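Local coordinates for cryptic loci regulator 2 (Schizosaccharomyces pombe 972h-, PDB 5IKJ), which promotes transcriptional silencing upstream of histone deacetylases, supporting nucleosome positioning at heterochromatic loci as part of the SHREC repressor complex, at residues T235-E246 with F383-D393. Numbering follows the deposited sequence.
Sequences TYTWPSSYRLGE and FRGAEKLWIND
Arg243 grips Asp393 end-on with two nitrogens. NH1 lies 2.7 Å from Asp393 OD2, and NH2 bonds OD1 at a nearly straight 171°. Both nitrogens meet the carboxylate from above its plane. NH1 also donates to the backbone O of Lys388 at 2.8 Å, close to the guanidinium plane. Trp390 CD1 sits over one guanidinium face, with the two planes 84° apart. The arginine chain is extended from CG to NE, which carries its charge past Lys388 CB to Asp393, at the end of the turn after strand 387-390. Glu246 OE1 takes the backbone N of Lys388 at 2.8 Å through the anti lone pair, while OE2 accepts Arg243 N and pairs with Arg494. The extended Lys388 sends NZ to Leu244 O (3.1 Å) and to Glu230.

The Thr235 end is closely packed. Its CG2 lies against Trp390 CB and Asp393 CB. Asn392 ND2 donates to Thr235 OG1 at 3.0 Å and reaches an acidic side chain of another protein's chain; OD1 bonds Tyr413 OH. One water bridges Thr235 O and Asn392 O. The margin at Leu244 and Glu387 is more open, both being partly exposed. With an alanine in place of Arg243, Asp393 would probably keep Arg462 but lose its two-nitrogen clamp. The contact ties the end of helix 214-237 and its following loop to strand 387-390 and the turn beyond, and its buried charges probably offset one another.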
ATOM      1  N   THR A 235      -2.884  -6.261   5.202  1.00 47.54           N
ATOM      2  CA  THR A 235      -3.029  -6.247   6.651  1.00 51.71           C
ATOM      3  C   THR A 235      -4.399  -5.793   7.138  1.00 51.21           C
ATOM      4  O   THR A 235      -4.701  -5.994   8.320  1.00 47.27           O
ATOM      5  CB  THR A 235      -1.966  -5.338   7.291  1.00 41.79           C
ATOM      6  OG1 THR A 235      -2.195  -3.980   6.901  1.00 41.33           O
ATOM      7  CG2 THR A 235      -0.565  -5.756   6.861  1.00 46.08           C
ATOM      8  N   TYR A 236      -5.232  -5.200   6.282  1.00 47.41           N
ATOM      9  CA  TYR A 236      -6.514  -4.662   6.719  1.00 45.48           C
ATOM     10  C   TYR A 236      -7.656  -5.092   5.804  1.00 53.09           C
ATOM     11  O   TYR A 236      -8.659  -5.635   6.275  1.00 56.77           O
ATOM     12  CB  TYR A 236      -6.436  -3.134   6.797  1.00 42.51           C
ATOM     13  CG  TYR A 236      -7.762  -2.444   7.026  1.00 49.40           C
ATOM     14  CD1 TYR A 236      -8.286  -2.307   8.305  1.00 52.75           C
ATOM     15  CD2 TYR A 236      -8.482  -1.915   5.964  1.00 51.71           C
ATOM     16  CE1 TYR A 236      -9.494  -1.673   8.517  1.00 48.93           C
ATOM     17  CE2 TYR A 236      -9.691  -1.280   6.167  1.00 54.50           C
ATOM     18  CZ  TYR A 236     -10.192  -1.161   7.444  1.00 49.81           C
ATOM     19  OH  TYR A 236     -11.395  -0.528   7.646  1.00 58.02           O
ATOM     20  N   THR A 237      -7.515  -4.865   4.496  1.00 52.13           N
ATOM     21  CA  THR A 237      -8.641  -5.048   3.583  1.00 55.86           C
ATOM     22  C   THR A 237      -8.837  -6.516   3.213  1.00 52.83           C
ATOM     23  O   THR A 237      -9.910  -7.086   3.437  1.00 52.36           O
ATOM     24  CB  THR A 237      -8.434  -4.204   2.324  1.00 53.11           C
ATOM     25  OG1 THR A 237      -7.772  -2.979   2.670  1.00 49.04           O
ATOM     26  CG2 THR A 237      -9.770  -3.879   1.679  1.00 55.32           C
ATOM     27  N   TRP A 238      -7.813  -7.140   2.636  1.00 52.73           N
ATOM     28  CA  TRP A 238      -7.877  -8.537   2.205  1.00 45.40           C
ATOM     29  C   TRP A 238      -6.671  -9.290   2.756  1.00 48.30           C
ATOM     30  O   TRP A 238      -5.847  -9.816   2.002  1.00 49.01           O
ATOM     31  CB  TRP A 238      -7.933  -8.623   0.680  1.00 56.28           C
ATOM     32  CG  TRP A 238      -8.786  -7.563   0.050  1.00 44.11           C
ATOM     33  CD1 TRP A 238      -8.354  -6.446  -0.603  1.00 47.38           C
ATOM     34  CD2 TRP A 238     -10.218  -7.517   0.018  1.00 47.16           C
ATOM     35  NE1 TRP A 238      -9.427  -5.708  -1.042  1.00 52.15           N
ATOM     36  CE2 TRP A 238     -10.583  -6.344  -0.674  1.00 50.04           C
ATOM     37  CE3 TRP A 238     -11.226  -8.353   0.507  1.00 54.67           C
ATOM     38  CZ2 TRP A 238     -11.912  -5.986  -0.889  1.00 55.89           C
ATOM     39  CZ3 TRP A 238     -12.546  -7.996   0.291  1.00 56.24           C
ATOM     40  CH2 TRP A 238     -12.877  -6.824  -0.400  1.00 58.89           C
ATOM     41  N   PRO A 239      -6.544  -9.363   4.084  1.00 48.66           N
ATOM     42  CA  PRO A 239      -5.298  -9.879   4.671  1.00 46.88           C
ATOM     43  C   PRO A 239      -5.126 -11.384   4.560  1.00 51.09           C
ATOM     44  O   PRO A 239      -3.983 -11.851   4.479  1.00 54.59           O
ATOM     45  CB  PRO A 239      -5.398  -9.433   6.136  1.00 49.47           C
ATOM     46  CG  PRO A 239      -6.865  -9.330   6.394  1.00 44.62           C
ATOM     47  CD  PRO A 239      -7.464  -8.840   5.110  1.00 51.48           C
ATOM     48  N   SER A 240      -6.207 -12.163   4.570  1.00 51.25           N
ATOM     49  CA  SER A 240      -6.091 -13.621   4.532  1.00 53.99           C
ATOM     50  C   SER A 240      -5.889 -14.026   3.078  1.00 63.27           C
ATOM     51  O   SER A 240      -6.835 -14.360   2.361  1.00 53.78           O
ATOM     52  CB  SER A 240      -7.322 -14.281   5.141  1.00 53.73           C
ATOM     53  OG  SER A 240      -7.037 -15.608   5.551  1.00 59.38           O
ATOM     54  N   SER A 241      -4.636 -14.000   2.637  1.00 52.94           N
ATOM     55  CA  SER A 241      -4.330 -14.112   1.217  1.00 58.77           C
ATOM     56  C   SER A 241      -2.831 -14.314   1.048  1.00 59.84           C
ATOM     57  O   SER A 241      -2.049 -14.151   1.988  1.00 53.62           O
ATOM     58  CB  SER A 241      -4.793 -12.864   0.461  1.00 64.26           C
ATOM     59  OG  SER A 241      -4.183 -11.701   0.995  1.00 58.43           O
ATOM     60  N   TYR A 242      -2.444 -14.676  -0.171  1.00 49.27           N
ATOM     61  CA  TYR A 242      -1.045 -14.724  -0.559  1.00 46.36           C
ATOM     62  C   TYR A 242      -0.639 -13.393  -1.182  1.00 41.71           C
ATOM     63  O   TYR A 242      -1.467 -12.649  -1.712  1.00 45.90           O
ATOM     64  CB  TYR A 242      -0.795 -15.879  -1.528  1.00 51.41           C
ATOM     65  CG  TYR A 242      -0.965 -17.228  -0.874  1.00 47.02           C
ATOM     66  CD1 TYR A 242       0.101 -17.851  -0.239  1.00 48.47           C
ATOM     67  CD2 TYR A 242      -2.196 -17.874  -0.871  1.00 56.03           C
ATOM     68  CE1 TYR A 242      -0.051 -19.081   0.371  1.00 54.32           C
ATOM     69  CE2 TYR A 242      -2.355 -19.106  -0.264  1.00 45.24           C
ATOM     70  CZ  TYR A 242      -1.280 -19.703   0.355  1.00 41.14           C
ATOM     71  OH  TYR A 242      -1.438 -20.927   0.962  1.00 53.00           O
ATOM     72  N   ARG A 243       0.655 -13.095  -1.104  1.00 48.96           N
ATOM     73  CA  ARG A 243       1.147 -11.748  -1.345  1.00 57.77           C
ATOM     74  C   ARG A 243       2.070 -11.709  -2.556  1.00 44.84           C
ATOM     75  O   ARG A 243       2.769 -12.679  -2.865  1.00 52.27           O
ATOM     76  CB  ARG A 243       1.861 -11.208  -0.100  1.00 53.72           C
ATOM     77  CG  ARG A 243       0.911 -11.059   1.078  1.00 52.04           C
ATOM     78  CD  ARG A 243       1.611 -10.740   2.384  1.00 44.44           C
ATOM     79  NE  ARG A 243       0.641 -10.401   3.422  1.00 44.97           N
ATOM     80  CZ  ARG A 243       0.920 -10.308   4.719  1.00 52.01           C
ATOM     81  NH1 ARG A 243       2.149 -10.535   5.162  1.00 34.62           N
ATOM     82  NH2 ARG A 243      -0.041  -9.992   5.578  1.00 40.12           N
ATOM     83  N   LEU A 244       2.050 -10.567  -3.236  1.00 55.46           N
ATOM     84  CA  LEU A 244       2.804 -10.392  -4.470  1.00 46.50           C
ATOM     85  C   LEU A 244       4.292 -10.591  -4.222  1.00 50.13           C
ATOM     86  O   LEU A 244       4.883  -9.929  -3.362  1.00 54.56           O
ATOM     87  CB  LEU A 244       2.533  -8.999  -5.037  1.00 43.22           C
ATOM     88  CG  LEU A 244       1.079  -8.736  -5.435  1.00 44.52           C
ATOM     89  CD1 LEU A 244       0.856  -7.264  -5.754  1.00 46.47           C
ATOM     90  CD2 LEU A 244       0.686  -9.602  -6.621  1.00 50.08           C
ATOM     91  N   GLY A 245       4.894 -11.505  -4.977  1.00 50.37           N
ATOM     92  CA  GLY A 245       6.304 -11.799  -4.854  1.00 48.52           C
ATOM     93  C   GLY A 245       6.643 -12.962  -3.950  1.00 43.02           C
ATOM     94  O   GLY A 245       7.823 -13.324  -3.853  1.00 51.04           O
ATOM     95  N   GLU A 246       5.659 -13.563  -3.287  1.00 51.80           N
ATOM     96  CA  GLU A 246       5.930 -14.674  -2.389  1.00 51.63           C
ATOM     97  C   GLU A 246       6.161 -15.961  -3.170  1.00 60.25           C
ATOM     98  O   GLU A 246       5.601 -16.171  -4.250  1.00 49.65           O
ATOM     99  CB  GLU A 246       4.776 -14.879  -1.409  1.00 56.46           C
ATOM    100  CG  GLU A 246       4.565 -13.738  -0.435  1.00 51.59           C
ATOM    101  CD  GLU A 246       3.670 -14.127   0.725  1.00 57.67           C
ATOM    102  OE1 GLU A 246       4.063 -13.889   1.886  1.00 51.86           O
ATOM    103  OE2 GLU A 246       2.576 -14.678   0.477  1.00 54.68           O
ATOM    104  N   PHE A 383      10.803  -8.659   2.612  1.00 49.13           N
ATOM    105  CA  PHE A 383      10.694 -10.055   2.209  1.00 48.29           C
ATOM    106  C   PHE A 383      11.571 -10.894   3.126  1.00 44.10           C
ATOM    107  O   PHE A 383      12.777 -10.646   3.232  1.00 49.53           O
ATOM    108  CB  PHE A 383      11.127 -10.242   0.757  1.00 49.53           C
ATOM    109  CG  PHE A 383      10.055  -9.940  -0.248  1.00 36.23           C
ATOM    110  CD1 PHE A 383       9.095 -10.888  -0.560  1.00 42.97           C
ATOM    111  CD2 PHE A 383      10.021  -8.719  -0.897  1.00 47.06           C
ATOM    112  CE1 PHE A 383       8.107 -10.616  -1.491  1.00 45.97           C
ATOM    113  CE2 PHE A 383       9.037  -8.442  -1.831  1.00 44.34           C
ATOM    114  CZ  PHE A 383       8.080  -9.393  -2.128  1.00 44.43           C
ATOM    115  N   ARG A 384      10.976 -11.876   3.792  1.00 50.39           N
ATOM    116  CA  ARG A 384      11.726 -12.845   4.585  1.00 46.95           C
ATOM    117  C   ARG A 384      11.640 -14.176   3.852  1.00 50.69           C
ATOM    118  O   ARG A 384      10.653 -14.906   3.985  1.00 53.77           O
ATOM    119  CB  ARG A 384      11.185 -12.960   6.007  1.00 45.02           C
ATOM    120  CG  ARG A 384      12.011 -13.907   6.865  1.00 42.13           C
ATOM    121  CD  ARG A 384      11.353 -14.251   8.182  1.00 48.17           C
ATOM    122  NE  ARG A 384      12.214 -15.129   8.968  1.00 54.53           N
ATOM    123  CZ  ARG A 384      12.366 -16.431   8.743  1.00 51.76           C
ATOM    124  NH1 ARG A 384      11.711 -17.023   7.751  1.00 60.07           N
ATOM    125  NH2 ARG A 384      13.178 -17.145   9.509  1.00 54.09           N
ATOM    126  N   GLY A 385      12.677 -14.491   3.082  1.00 59.89           N
ATOM    127  CA  GLY A 385      12.686 -15.711   2.303  1.00 60.96           C
ATOM    128  C   GLY A 385      11.485 -15.818   1.386  1.00 50.75           C
ATOM    129  O   GLY A 385      11.355 -15.050   0.428  1.00 49.54           O
ATOM    130  N   ALA A 386      10.590 -16.760   1.684  1.00 49.34           N
ATOM    131  CA  ALA A 386       9.434 -17.011   0.834  1.00 51.92           C
ATOM    132  C   ALA A 386       8.291 -16.034   1.069  1.00 53.89           C
ATOM    133  O   ALA A 386       7.432 -15.888   0.193  1.00 53.46           O
ATOM    134  CB  ALA A 386       8.919 -18.434   1.057  1.00 47.21           C
ATOM    135  N   GLU A 387       8.260 -15.361   2.217  1.00 59.12           N
ATOM    136  CA  GLU A 387       7.093 -14.609   2.650  1.00 41.93           C
ATOM    137  C   GLU A 387       7.356 -13.108   2.626  1.00 44.96           C
ATOM    138  O   GLU A 387       8.498 -12.652   2.737  1.00 47.36           O
ATOM    139  CB  GLU A 387       6.673 -15.038   4.057  1.00 52.56           C
ATOM    140  CG  GLU A 387       6.209 -16.484   4.130  1.00 48.34           C
ATOM    141  CD  GLU A 387       6.100 -17.000   5.551  1.00 59.35           C
ATOM    142  OE1 GLU A 387       6.878 -16.541   6.414  1.00 54.52           O
ATOM    143  OE2 GLU A 387       5.237 -17.867   5.804  1.00 53.50           O
ATOM    144  N   LYS A 388       6.275 -12.349   2.476  1.00 41.72           N
ATOM    145  CA  LYS A 388       6.301 -10.896   2.526  1.00 41.39           C
ATOM    146  C   LYS A 388       5.758 -10.433   3.872  1.00 50.69           C
ATOM    147  O   LYS A 388       4.755 -10.963   4.359  1.00 48.19           O
ATOM    148  CB  LYS A 388       5.459 -10.306   1.394  1.00 42.73           C
ATOM    149  CG  LYS A 388       5.908  -8.946   0.886  1.00 41.33           C
ATOM    150  CD  LYS A 388       5.067  -8.522  -0.311  1.00 45.12           C
ATOM    151  CE  LYS A 388       5.596  -7.254  -0.963  1.00 46.94           C
ATOM    152  NZ  LYS A 388       5.001  -7.046  -2.311  1.00 50.65           N
ATOM    153  N   LEU A 389       6.421  -9.445   4.471  1.00 44.68           N
ATOM    154  CA  LEU A 389       6.023  -8.927   5.771  1.00 45.92           C
ATOM    155  C   LEU A 389       5.881  -7.415   5.708  1.00 42.66           C
ATOM    156  O   LEU A 389       6.602  -6.735   4.974  1.00 45.00           O
ATOM    157  CB  LEU A 389       7.025  -9.311   6.865  1.00 39.40           C
ATOM    158  CG  LEU A 389       6.925 -10.754   7.362  1.00 43.77           C
ATOM    159  CD1 LEU A 389       8.126 -11.101   8.225  1.00 51.64           C
ATOM    160  CD2 LEU A 389       5.631 -10.972   8.138  1.00 47.41           C
ATOM    161  N   TRP A 390       4.939  -6.900   6.494  1.00 41.86           N
ATOM    162  CA  TRP A 390       4.583  -5.491   6.465  1.00 42.48           C
ATOM    163  C   TRP A 390       4.512  -4.922   7.875  1.00 47.47           C
ATOM    164  O   TRP A 390       4.456  -5.651   8.871  1.00 45.29           O
ATOM    165  CB  TRP A 390       3.218  -5.262   5.806  1.00 42.07           C
ATOM    166  CG  TRP A 390       3.095  -5.629   4.350  1.00 51.67           C
ATOM    167  CD1 TRP A 390       2.677  -6.828   3.835  1.00 45.01           C
ATOM    168  CD2 TRP A 390       3.349  -4.779   3.221  1.00 47.83           C
ATOM    169  NE1 TRP A 390       2.667  -6.777   2.462  1.00 43.37           N
ATOM    170  CE2 TRP A 390       3.077  -5.533   2.060  1.00 49.09           C
ATOM    171  CE3 TRP A 390       3.785  -3.459   3.080  1.00 44.22           C
ATOM    172  CZ2 TRP A 390       3.230  -5.008   0.777  1.00 42.89           C
ATOM    173  CZ3 TRP A 390       3.938  -2.941   1.804  1.00 51.22           C
ATOM    174  CH2 TRP A 390       3.660  -3.714   0.670  1.00 44.33           C
ATOM    175  N   ILE A 391       4.500  -3.592   7.940  1.00 47.12           N
ATOM    176  CA  ILE A 391       3.987  -2.908   9.117  1.00 43.89           C
ATOM    177  C   ILE A 391       2.477  -3.122   9.179  1.00 52.90           C
ATOM    178  O   ILE A 391       1.798  -3.214   8.147  1.00 50.05           O
ATOM    179  CB  ILE A 391       4.338  -1.409   9.087  1.00 41.74           C
ATOM    180  CG1 ILE A 391       3.740  -0.736   7.845  1.00 47.80           C
ATOM    181  CG2 ILE A 391       5.853  -1.221   9.128  1.00 44.76           C
ATOM    182  CD1 ILE A 391       3.913   0.773   7.804  1.00 51.27           C
ATOM    183  N   ASN A 392       1.946  -3.215  10.397  1.00 48.11           N
ATOM    184  CA  ASN A 392       0.534  -3.498  10.658  1.00 46.16           C
ATOM    185  C   ASN A 392       0.225  -4.972  10.430  1.00 44.26           C
ATOM    186  O   ASN A 392      -0.952  -5.368  10.464  1.00 44.33           O
ATOM    187  CB  ASN A 392      -0.395  -2.644   9.788  1.00 39.86           C
ATOM    188  CG  ASN A 392      -1.789  -2.514  10.368  1.00 47.02           C
ATOM    189  OD1 ASN A 392      -1.957  -2.300  11.568  1.00 54.19           O
ATOM    190  ND2 ASN A 392      -2.800  -2.645   9.515  1.00 49.30           N
ATOM    191  N   ASP A 393       1.241  -5.797  10.204  1.00 45.08           N
ATOM    192  CA  ASP A 393       1.082  -7.211   9.904  1.00 39.65           C
ATOM    193  C   ASP A 393       1.225  -8.038  11.181  1.00 46.38           C
ATOM    194  O   ASP A 393       1.554  -7.524  12.252  1.00 47.80           O
ATOM    195  CB  ASP A 393       2.118  -7.632   8.856  1.00 46.99           C
ATOM    196  CG  ASP A 393       1.845  -9.002   8.270  1.00 45.74           C
ATOM    197  OD1 ASP A 393       0.714  -9.513   8.424  1.00 46.19           O
ATOM    198  OD2 ASP A 393       2.768  -9.566   7.648  1.00 50.68           O
TER
HETATM  199  O   HOH W   1      -2.538  -7.435  10.081  1.00 48.56           O